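Local coordinates for protein P domain of VP1 (Norovirus Hu/GI.7/TCH-060/USA/2003, PDB 4P26) that forms the protruding domain of the norovirus capsid protein and binds N-acetylgalactosamine and fucose, consistent with recognition of histo-blood group glycans, at residues D107-T112 / R126-Q131; L158-P163 / P209-N214. One frame throughout, in Å; residues are numbered along the deposited sequence.

Contact 1. Residues D107-T112 / R126-Q131; sequences DWHVST and RLDVKQ. With A2G (2-acetamido-2-deoxy-alpha-D-galactopyranose), chain E; FUC (alpha-L-fucopyranose), chain B.
H109 and D128 are a non-hydrogen-bonded pair with side chains on the same face of the sheet. H109 ND1 donates to D128 OD1 at 2.7 Å, almost straight at 177°. The oxygen lies in the plane of the imidazole, but the imidazole reaches it from above the carboxylate plane; the two planes are 67° apart. R126 holds the same carboxylate side-on. Its NE donates to the syn side of D128 OD1 at 2.8 Å, and its NH2 meets D128 OD2 at 3.2 Å. OD1 therefore has two donors, which should fix the carboxylate and, with it, the rotation of the H109 ring.

D107 and K130 lie side by side, pointing the same way. The lysine is extended until its last bond, where a bend (chi4 -51°) turns NZ to D107 OD2 at 3.2 Å, a salt bridge whose hydrogen bond is weak. K130 NZ also donates to FUC O3 at 3.1 Å, while D107 OD2 accepts A2G O3 at 2.9 Å. The pair thus spans both sugars of the glycan site.

W108 and L127 point to the opposite face from H109. W108 NE1 and Q131 NE2, from the loop after the strand, both donate to I103 O. L127 CD1 packs on T112 CG2 at 3.7 Å.

Strands 107-114 and 124-129 form an antiparallel hairpin. Strand 124-129 is outermost in the six-stranded sheet within this chain, and strand 153-162 flanks the other side of 107-114.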
loop_
_atom_site.group_PDB
_atom_site.type_symbol
_atom_site.label_atom_id
_atom_site.label_comp_id
_atom_site.label_asym_id
_atom_site.label_seq_id
_atom_site.Cartn_x
_atom_site.Cartn_y
_atom_site.Cartn_z
ATOM N N ASP A 107 18.747 -2.889 -12.853
ATOM C CA ASP A 107 18.187 -1.600 -13.266
ATOM C C ASP A 107 16.782 -1.428 -12.702
ATOM O O ASP A 107 16.018 -2.391 -12.616
ATOM C CB ASP A 107 18.142 -1.495 -14.790
ATOM C CG ASP A 107 19.473 -1.086 -15.394
ATOM O OD1 ASP A 107 20.529 -1.254 -14.737
ATOM O OD2 ASP A 107 19.461 -0.604 -16.545
ATOM N N TRP A 108 16.447 -0.205 -12.300
ATOM C CA TRP A 108 15.093 0.098 -11.853
ATOM C C TRP A 108 14.429 0.978 -12.886
ATOM O O TRP A 108 15.084 1.771 -13.564
ATOM C CB TRP A 108 15.071 0.842 -10.516
ATOM C CG TRP A 108 15.572 0.072 -9.342
ATOM C CD1 TRP A 108 15.832 -1.265 -9.281
ATOM C CD2 TRP A 108 15.898 0.608 -8.051
ATOM N NE1 TRP A 108 16.289 -1.599 -8.023
ATOM C CE2 TRP A 108 16.346 -0.466 -7.254
ATOM C CE3 TRP A 108 15.856 1.893 -7.495
ATOM C CZ2 TRP A 108 16.740 -0.299 -5.927
ATOM C CZ3 TRP A 108 16.255 2.062 -6.173
ATOM C CH2 TRP A 108 16.690 0.967 -5.405
ATOM N N HIS A 109 13.116 0.842 -12.990
ATOM C CA HIS A 109 12.335 1.731 -13.825
ATOM C C HIS A 109 11.215 2.286 -12.960
ATOM O O HIS A 109 10.317 1.556 -12.540
ATOM C CB HIS A 109 11.853 0.982 -15.066
ATOM C CG HIS A 109 12.974 0.336 -15.817
ATOM N ND1 HIS A 109 13.770 1.030 -16.705
ATOM C CD2 HIS A 109 13.488 -0.916 -15.752
ATOM C CE1 HIS A 109 14.696 0.222 -17.190
ATOM N NE2 HIS A 109 14.550 -0.963 -16.625
ATOM N N VAL A 110 11.322 3.581 -12.661
ATOM C CA VAL A 110 10.494 4.234 -11.652
ATOM C C VAL A 110 9.577 5.260 -12.313
ATOM O O VAL A 110 10.051 6.172 -12.992
ATOM C CB VAL A 110 11.380 4.949 -10.591
ATOM C CG1 VAL A 110 10.534 5.452 -9.431
ATOM C CG2 VAL A 110 12.469 4.005 -10.077
ATOM N N SER A 111 8.269 5.103 -12.123
ATOM C CA SER A 111 7.296 5.997 -12.738
ATOM C C SER A 111 6.962 7.143 -11.792
ATOM O O SER A 111 6.391 6.918 -10.719
ATOM C CB SER A 111 6.023 5.231 -13.114
ATOM O OG SER A 111 5.149 6.035 -13.897
ATOM N N THR A 112 7.309 8.366 -12.195
ATOM C CA THR A 112 7.158 9.541 -11.335
ATOM C C THR A 112 6.268 10.625 -11.955
ATOM O O THR A 112 6.077 10.668 -13.173
ATOM C CB THR A 112 8.549 10.168 -10.962
ATOM O OG1 THR A 112 9.208 10.658 -12.141
ATOM C CG2 THR A 112 9.443 9.135 -10.285
ATOM N N ARG A 126 9.260 8.068 -16.844
ATOM C CA ARG A 126 9.834 6.820 -16.379
ATOM C C ARG A 126 11.323 7.057 -16.214
ATOM O O ARG A 126 12.022 7.326 -17.191
ATOM C CB ARG A 126 9.577 5.689 -17.371
ATOM C CG ARG A 126 9.863 4.297 -16.798
ATOM C CD ARG A 126 9.869 3.240 -17.891
ATOM N NE ARG A 126 11.137 3.224 -18.614
ATOM C CZ ARG A 126 11.329 2.607 -19.776
ATOM N NH1 ARG A 126 10.327 1.960 -20.362
ATOM N NH2 ARG A 126 12.522 2.642 -20.359
ATOM N N LEU A 127 11.788 6.993 -14.970
ATOM C CA LEU A 127 13.188 7.226 -14.653
ATOM C C LEU A 127 13.875 5.878 -14.644
ATOM O O LEU A 127 13.470 4.972 -13.909
ATOM C CB LEU A 127 13.337 7.888 -13.280
ATOM C CG LEU A 127 12.421 9.072 -12.936
ATOM C CD1 LEU A 127 12.858 9.713 -11.616
ATOM C CD2 LEU A 127 12.380 10.116 -14.050
ATOM N N ASP A 128 14.896 5.745 -15.483
ATOM C CA ASP A 128 15.625 4.496 -15.612
ATOM C C ASP A 128 16.923 4.625 -14.839
ATOM O O ASP A 128 17.749 5.487 -15.130
ATOM C CB ASP A 128 15.863 4.186 -17.091
ATOM C CG ASP A 128 14.560 4.151 -17.887
ATOM O OD1 ASP A 128 13.567 3.594 -17.366
ATOM O OD2 ASP A 128 14.521 4.699 -19.012
ATOM N N VAL A 129 17.079 3.772 -13.834
ATOM C CA VAL A 129 18.133 3.927 -12.842
ATOM C C VAL A 129 19.041 2.712 -12.806
ATOM O O VAL A 129 18.584 1.587 -12.608
ATOM C CB VAL A 129 17.530 4.123 -11.437
ATOM C CG1 VAL A 129 18.624 4.209 -10.387
ATOM C CG2 VAL A 129 16.645 5.366 -11.406
ATOM N N LYS A 130 20.331 2.954 -12.997
ATOM C CA LYS A 130 21.331 1.900 -12.929
ATOM C C LYS A 130 21.971 1.852 -11.536
ATOM O O LYS A 130 22.175 2.884 -10.910
ATOM C CB LYS A 130 22.413 2.152 -13.983
ATOM C CG LYS A 130 21.947 2.048 -15.428
ATOM C CD LYS A 130 23.148 2.035 -16.356
ATOM C CE LYS A 130 22.797 1.846 -17.823
ATOM N NZ LYS A 130 21.902 0.710 -18.149
ATOM N N GLN A 131 22.293 0.661 -11.044
ATOM C CA GLN A 131 22.983 0.562 -9.760
ATOM C C GLN A 131 24.498 0.514 -9.970
ATOM O O GLN A 131 25.163 -0.434 -9.568
ATOM C CB GLN A 131 22.466 -0.632 -8.937
ATOM C CG GLN A 131 21.054 -0.400 -8.371
ATOM C CD GLN A 131 20.566 -1.519 -7.455
ATOM O OE1 GLN A 131 21.208 -1.854 -6.459
ATOM N NE2 GLN A 131 19.422 -2.102 -7.798
HETATM O O5 A2G E . 18.321 -3.819 -21.244
HETATM C C1 A2G E . 17.664 -2.587 -21.571
HETATM C C2 A2G E . 16.893 -2.085 -20.361
HETATM N N2 A2G E . 16.225 -0.819 -20.693
HETATM C C3 A2G E . 17.854 -1.865 -19.204
HETATM O O3 A2G E . 17.112 -1.522 -18.024
HETATM C C4 A2G E . 18.646 -3.137 -18.952
HETATM O O4 A2G E . 17.762 -4.170 -18.494
HETATM C C5 A2G E . 19.319 -3.579 -20.242
HETATM C C6 A2G E . 20.110 -4.864 -19.990
HETATM O O6 A2G E . 20.556 -5.401 -21.238
HETATM C C7 A2G E . 14.959 -0.777 -21.132
HETATM O O7 A2G E . 14.366 0.261 -21.421
HETATM C C8 A2G E . 14.274 -2.139 -21.259
HETATM C C1 FUC B . 19.515 0.656 -22.268
HETATM C C2 FUC B . 20.702 0.167 -21.454
HETATM C C3 FUC B . 21.951 0.926 -21.871
HETATM C C4 FUC B . 21.696 2.421 -21.763
HETATM C C5 FUC B . 20.455 2.783 -22.560
HETATM C C6 FUC B . 20.194 4.286 -22.444
HETATM O O2 FUC B . 20.895 -1.236 -21.683
HETATM O O3 FUC B . 23.043 0.562 -21.013
HETATM O O4 FUC B . 21.502 2.775 -20.386
HETATM O O5 FUC B . 19.327 2.060 -22.045
HETATM O O HOH W 1 22.139 -1.674 -12.780
#

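Contact 2. Residues L158-P163 / P209-N214; sequences LAWVSP and PIVSGN. With A2G (2-acetamido-2-deoxy-alpha-D-galactopyranose), chain E.
W160 has CG between its backbone N and carbonyl carbon (chi1 57°). V211 has CG1 anti to its backbone N (chi1 169°), which puts CG2 beside that N and against the indole. The two side chains then run side by side and point the same way. W160 CE3 meets V211 CG2 at 3.8 Å, approached obliquely to the ring. S162 has the same kind of first torsion as W160 (chi1 63°), and its hydroxyl reaches the bound A2G.

The backbones run nearly parallel here and are joined by a single bridge, V161 with I210. V161 N donates to P209 O at 3.3 Å, and V161 O accepts from V211 N at 2.9 Å. Beside the bridge, V161 CG2 lies against I210 CG1 at 4.0 Å. At the far end P163 CG presses on S212 CB at 3.5 Å, tighter than usual for two carbons.

The sugar lies along the S162 end of the strand. S162 OG lies 2.6 Å from A2G O3, also within hydrogen-bonding distance of A2G O4, and is hydrogen-bonded to H109 NE2. A2G O4 donates to P163 O at 2.9 Å. The acetamido methyl, A2G C8, meets the edge of the W160 indole in its plane, 3.4 Å from CH2. W160, S162 and P163 thus line one side of the sugar site.

Strand 153-162 has a classic beta bulge at A159 and W160, both set opposite H109. M124 of the second subunit packs on W160 and P209, and G121 of that subunit packs on V211. Segment 209-214 belongs to the loop between strands 200-207 and 217-220. Strand 153-162 lies between 107-114 and 65-72 in the six-stranded sheet; near its C-terminal end 209-214 bridges to it at V161.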
loop_
_atom_site.group_PDB
_atom_site.type_symbol
_atom_site.label_atom_id
_atom_site.label_comp_id
_atom_site.label_asym_id
_atom_site.label_seq_id
_atom_site.Cartn_x
_atom_site.Cartn_y
_atom_site.Cartn_z
ATOM N N LEU A 158 8.408 2.341 -7.923
ATOM C CA LEU A 158 9.073 1.319 -8.714
ATOM C C LEU A 158 8.037 0.570 -9.558
ATOM O O LEU A 158 7.101 -0.029 -9.023
ATOM C CB LEU A 158 9.827 0.342 -7.797
ATOM C CG LEU A 158 10.661 -0.739 -8.492
ATOM C CD1 LEU A 158 11.845 -0.119 -9.251
ATOM C CD2 LEU A 158 11.145 -1.786 -7.494
ATOM N N ALA A 159 8.206 0.615 -10.877
ATOM C CA ALA A 159 7.248 -0.000 -11.793
ATOM C C ALA A 159 7.688 -1.396 -12.216
ATOM O O ALA A 159 6.879 -2.329 -12.248
ATOM C CB ALA A 159 7.039 0.886 -13.021
ATOM N N TRP A 160 8.967 -1.531 -12.557
ATOM C CA TRP A 160 9.530 -2.822 -12.939
ATOM C C TRP A 160 11.053 -2.810 -12.865
ATOM O O TRP A 160 11.666 -1.741 -12.768
ATOM C CB TRP A 160 9.058 -3.242 -14.337
ATOM C CG TRP A 160 9.352 -2.263 -15.466
ATOM C CD1 TRP A 160 8.708 -1.079 -15.719
ATOM C CD2 TRP A 160 10.321 -2.421 -16.516
ATOM N NE1 TRP A 160 9.229 -0.483 -16.850
ATOM C CE2 TRP A 160 10.217 -1.287 -17.358
ATOM C CE3 TRP A 160 11.269 -3.405 -16.822
ATOM C CZ2 TRP A 160 11.026 -1.112 -18.480
ATOM C CZ3 TRP A 160 12.072 -3.231 -17.942
ATOM C CH2 TRP A 160 11.944 -2.091 -18.757
ATOM N N VAL A 161 11.658 -3.995 -12.896
ATOM C CA VAL A 161 13.116 -4.107 -12.832
ATOM C C VAL A 161 13.655 -4.983 -13.962
ATOM O O VAL A 161 12.932 -5.806 -14.528
ATOM C CB VAL A 161 13.599 -4.665 -11.475
ATOM C CG1 VAL A 161 13.120 -3.769 -10.323
ATOM C CG2 VAL A 161 13.111 -6.096 -11.283
ATOM N N SER A 162 14.925 -4.787 -14.295
ATOM C CA SER A 162 15.551 -5.499 -15.404
ATOM C C SER A 162 17.055 -5.655 -15.131
ATOM O O SER A 162 17.585 -4.987 -14.243
ATOM C CB SER A 162 15.283 -4.752 -16.721
ATOM O OG SER A 162 15.865 -3.459 -16.719
ATOM N N PRO A 163 17.740 -6.552 -15.867
ATOM C CA PRO A 163 19.150 -6.825 -15.552
ATOM C C PRO A 163 20.062 -5.619 -15.740
ATOM O O PRO A 163 19.813 -4.769 -16.596
ATOM C CB PRO A 163 19.540 -7.913 -16.560
ATOM C CG PRO A 163 18.281 -8.524 -16.981
ATOM C CD PRO A 163 17.238 -7.444 -16.930
ATOM N N PRO A 209 6.599 -7.380 -11.960
ATOM C CA PRO A 209 7.255 -7.437 -13.270
ATOM C C PRO A 209 8.771 -7.399 -13.195
ATOM O O PRO A 209 9.382 -6.325 -13.163
ATOM C CB PRO A 209 6.720 -6.205 -14.000
ATOM C CG PRO A 209 6.186 -5.303 -12.930
ATOM C CD PRO A 209 5.714 -6.208 -11.831
ATOM N N ILE A 210 9.362 -8.586 -13.165
ATOM C CA ILE A 210 10.802 -8.731 -13.246
ATOM C C ILE A 210 11.174 -9.217 -14.638
ATOM O O ILE A 210 10.796 -10.313 -15.042
ATOM C CB ILE A 210 11.312 -9.759 -12.228
ATOM C CG1 ILE A 210 10.894 -9.351 -10.810
ATOM C CG2 ILE A 210 12.826 -9.912 -12.341
ATOM C CD1 ILE A 210 11.305 -10.337 -9.732
ATOM N N VAL A 211 11.906 -8.400 -15.379
ATOM C CA VAL A 211 12.412 -8.830 -16.672
ATOM C C VAL A 211 13.682 -9.643 -16.454
ATOM O O VAL A 211 14.583 -9.218 -15.726
ATOM C CB VAL A 211 12.669 -7.631 -17.615
ATOM C CG1 VAL A 211 13.442 -8.074 -18.853
ATOM C CG2 VAL A 211 11.348 -6.982 -18.021
ATOM N N SER A 212 13.731 -10.819 -17.074
ATOM C CA SER A 212 14.859 -11.740 -16.956
ATOM C C SER A 212 15.137 -12.163 -15.514
ATOM O O SER A 212 16.285 -12.169 -15.068
ATOM C CB SER A 212 16.124 -11.152 -17.590
ATOM O OG SER A 212 15.915 -10.843 -18.953
ATOM N N GLY A 213 14.080 -12.510 -14.789
ATOM C CA GLY A 213 14.228 -13.134 -13.487
ATOM C C GLY A 213 13.973 -14.622 -13.634
ATOM O O GLY A 213 13.365 -15.045 -14.615
ATOM N N ASN A 214 14.444 -15.426 -12.685
ATOM C CA ASN A 214 14.135 -16.853 -12.716
ATOM C C ASN A 214 12.624 -17.052 -12.605
ATOM O O ASN A 214 12.043 -17.916 -13.266
ATOM C CB ASN A 214 14.873 -17.615 -11.611
ATOM C CG ASN A 214 16.372 -17.739 -11.880
ATOM O OD1 ASN A 214 16.839 -17.485 -12.992
ATOM N ND2 ASN A 214 17.124 -18.148 -10.859
HETATM O O5 A2G E . 18.321 -3.819 -21.244
HETATM C C1 A2G E . 17.664 -2.587 -21.571
HETATM C C2 A2G E . 16.893 -2.085 -20.361
HETATM N N2 A2G E . 16.225 -0.819 -20.693
HETATM C C3 A2G E . 17.854 -1.865 -19.204
HETATM O O3 A2G E . 17.112 -1.522 -18.024
HETATM C C4 A2G E . 18.646 -3.137 -18.952
HETATM O O4 A2G E . 17.762 -4.170 -18.494
HETATM C C5 A2G E . 19.319 -3.579 -20.242
HETATM C C6 A2G E . 20.110 -4.864 -19.990
HETATM O O6 A2G E . 20.556 -5.401 -21.238
HETATM C C7 A2G E . 14.959 -0.777 -21.132
HETATM O O7 A2G E . 14.366 0.261 -21.421
HETATM C C8 A2G E . 14.274 -2.139 -21.259
#

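Contacts 1 and 2 lie about 11 Å apart between centres and share one sheet, with strands 107-114 and 153-162 as neighbours. The backbones meet where D107 N lies 2.8 Å from S162 O, a probable hydrogen bond. A second probable bond links H109 NE2 to S162 OG at 2.8 Å. It extends a polar chain from D128 through H109 and S162 to the sugar. The H109 and W160 rings also stack. Away from the sugar, W108 CB packs on L158 CD1 at 3.6 Å. Both contacts touch A2G. Its O3 is shared by D107 of contact 1 and S162 of contact 2. Contact 2 also serves O4 and the acetamido methyl, and contact 1 reaches the fucose.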